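Local coordinates for protein probable cobalt-precorrin-6B C(15)-methyltransferase (decarboxylating) (Methanothermobacter thermautotrophicus, PDB 1L3B) that probably methylates cobalt-precorrin-6B at C-15 with S-adenosyl-L-methionine and decarboxylates it at C-12, giving cobalt-precorrin-7 on the anaerobic route to adenosylcobalamin, at residues E138-A143 with P178-Y183. Numbering follows the deposited sequence.
Sequences ETKFEA and PVALIY
Lys140 lies lengthwise over the methyl of Ala180. Its CB starts off to one side, but with CG beside the backbone N (chi1 -67°) and the chain extended from there on, the methylenes run past Ala180: CG stands 3.7 Å from Ala180 CB, CD comes closest at 3.5 Å, and CE is still beside it. The ammonium, NZ, ends 4.4 Å from Pro178 CB, an apolar neighbour, and spends its charge on a salt bridge to Glu158 of strand 154-167. One turn further along, Ala143 points its methyl at Ile182 and meets both branches, CG1 and CG2 each 3.9 Å from Ala143 CB. An alanine in place of Ile182 would lose both branches and would probably leave a gap beside that methyl. The axes of segments 138-143 and 179-183 come within 9.1 Å and run nearly parallel, 12° apart. Helix 137-149 covers part of one face of the mixed, Rossmann-like methyltransferase sheet, here at antiparallel strand 170-184, while Val179 and Leu181 face helix 19-29 on the other. No hydrogen bond joins the two segments: alanine methyls, isoleucine branches and lysine methylenes make a buried apolar seam, and the charge is carried past it to a carboxylate.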
loop_
_atom_site.group_PDB
_atom_site.type_symbol
_atom_site.label_atom_id
_atom_site.label_comp_id
_atom_site.label_asym_id
_atom_site.label_seq_id
_atom_site.Cartn_x
_atom_site.Cartn_y
_atom_site.Cartn_z
ATOM N N GLU A 138 15.104 -7.781 -6.020
ATOM C CA GLU A 138 15.942 -8.169 -7.139
ATOM C C GLU A 138 15.187 -9.021 -8.178
ATOM O O GLU A 138 15.405 -8.890 -9.396
ATOM C CB GLU A 138 17.159 -8.922 -6.612
ATOM C CG GLU A 138 18.044 -8.115 -5.649
ATOM C CD GLU A 138 17.489 -7.992 -4.233
ATOM O OE1 GLU A 138 16.565 -8.755 -3.857
ATOM O OE2 GLU A 138 17.992 -7.130 -3.471
ATOM N N THR A 139 14.294 -9.894 -7.720
ATOM C CA THR A 139 13.548 -10.725 -8.662
ATOM C C THR A 139 12.625 -9.872 -9.514
ATOM O O THR A 139 12.396 -10.185 -10.672
ATOM C CB THR A 139 12.703 -11.785 -7.952
ATOM O OG1 THR A 139 13.549 -12.603 -7.131
ATOM C CG2 THR A 139 12.000 -12.654 -8.981
ATOM N N LYS A 140 12.094 -8.796 -8.945
ATOM C CA LYS A 140 11.205 -7.945 -9.710
ATOM C C LYS A 140 11.988 -7.322 -10.852
ATOM O O LYS A 140 11.582 -7.400 -12.011
ATOM C CB LYS A 140 10.588 -6.884 -8.804
ATOM C CG LYS A 140 9.643 -7.497 -7.771
ATOM C CD LYS A 140 9.060 -6.464 -6.819
ATOM C CE LYS A 140 8.462 -7.126 -5.579
ATOM N NZ LYS A 140 8.266 -6.147 -4.472
ATOM N N PHE A 141 13.137 -6.742 -10.523
ATOM C CA PHE A 141 13.990 -6.105 -11.526
ATOM C C PHE A 141 14.504 -7.070 -12.588
ATOM O O PHE A 141 14.344 -6.825 -13.786
ATOM C CB PHE A 141 15.194 -5.455 -10.871
ATOM C CG PHE A 141 16.148 -4.863 -11.852
ATOM C CD1 PHE A 141 15.795 -3.725 -12.567
ATOM C CD2 PHE A 141 17.394 -5.442 -12.075
ATOM C CE1 PHE A 141 16.657 -3.165 -13.486
ATOM C CE2 PHE A 141 18.266 -4.889 -12.994
ATOM C CZ PHE A 141 17.896 -3.742 -13.704
ATOM N N GLU A 142 15.151 -8.148 -12.144
ATOM C CA GLU A 142 15.682 -9.130 -13.078
ATOM C C GLU A 142 14.596 -9.660 -14.018
ATOM O O GLU A 142 14.879 -9.947 -15.169
ATOM C CB GLU A 142 16.381 -10.281 -12.329
ATOM C CG GLU A 142 16.671 -11.552 -13.181
ATOM C CD GLU A 142 17.872 -11.442 -14.144
ATOM O OE1 GLU A 142 17.921 -10.485 -14.949
ATOM O OE2 GLU A 142 18.757 -12.337 -14.112
ATOM N N ALA A 143 13.356 -9.772 -13.547
ATOM C CA ALA A 143 12.277 -10.271 -14.401
ATOM C C ALA A 143 11.979 -9.278 -15.515
ATOM O O ALA A 143 11.991 -9.625 -16.695
ATOM C CB ALA A 143 11.030 -10.525 -13.583
ATOM N N PRO A 178 4.154 -7.180 -0.092
ATOM C CA PRO A 178 3.945 -6.774 -1.479
ATOM C C PRO A 178 4.206 -7.908 -2.486
ATOM O O PRO A 178 5.173 -8.643 -2.349
ATOM C CB PRO A 178 4.959 -5.641 -1.652
ATOM C CG PRO A 178 5.179 -5.138 -0.242
ATOM C CD PRO A 178 5.217 -6.383 0.544
ATOM N N VAL A 179 3.342 -8.073 -3.480
ATOM C CA VAL A 179 3.570 -9.122 -4.466
ATOM C C VAL A 179 3.510 -8.491 -5.861
ATOM O O VAL A 179 2.484 -7.944 -6.266
ATOM C CB VAL A 179 2.524 -10.279 -4.407
ATOM C CG1 VAL A 179 2.884 -11.361 -5.446
ATOM C CG2 VAL A 179 2.476 -10.861 -3.019
ATOM N N ALA A 180 4.613 -8.550 -6.591
ATOM C CA ALA A 180 4.617 -7.981 -7.915
ATOM C C ALA A 180 4.387 -9.076 -8.939
ATOM O O ALA A 180 4.794 -10.219 -8.742
ATOM C CB ALA A 180 5.941 -7.254 -8.183
ATOM N N LEU A 181 3.695 -8.719 -10.017
ATOM C CA LEU A 181 3.407 -9.655 -11.087
ATOM C C LEU A 181 3.990 -9.047 -12.373
ATOM O O LEU A 181 3.565 -7.975 -12.804
ATOM C CB LEU A 181 1.902 -9.874 -11.227
ATOM C CG LEU A 181 1.146 -10.591 -10.097
ATOM C CD1 LEU A 181 -0.349 -10.636 -10.413
ATOM C CD2 LEU A 181 1.673 -12.013 -9.929
ATOM N N ILE A 182 4.993 -9.719 -12.943
ATOM C CA ILE A 182 5.650 -9.274 -14.167
ATOM C C ILE A 182 5.101 -10.179 -15.265
ATOM O O ILE A 182 5.301 -11.391 -15.225
ATOM C CB ILE A 182 7.209 -9.406 -14.070
ATOM C CG1 ILE A 182 7.772 -8.422 -13.041
ATOM C CG2 ILE A 182 7.862 -9.046 -15.404
ATOM C CD1 ILE A 182 7.475 -8.747 -11.595
ATOM N N TYR A 183 4.407 -9.598 -16.242
ATOM C CA TYR A 183 3.833 -10.393 -17.321
ATOM C C TYR A 183 4.065 -9.860 -18.724
ATOM O O TYR A 183 4.285 -8.664 -18.938
ATOM C CB TYR A 183 2.337 -10.570 -17.064
ATOM C CG TYR A 183 1.588 -9.262 -16.943
ATOM C CD1 TYR A 183 0.877 -8.741 -18.024
ATOM C CD2 TYR A 183 1.632 -8.519 -15.762
ATOM C CE1 TYR A 183 0.234 -7.516 -17.935
ATOM C CE2 TYR A 183 0.990 -7.291 -15.661
ATOM C CZ TYR A 183 0.295 -6.791 -16.757
ATOM O OH TYR A 183 -0.311 -5.558 -16.696
#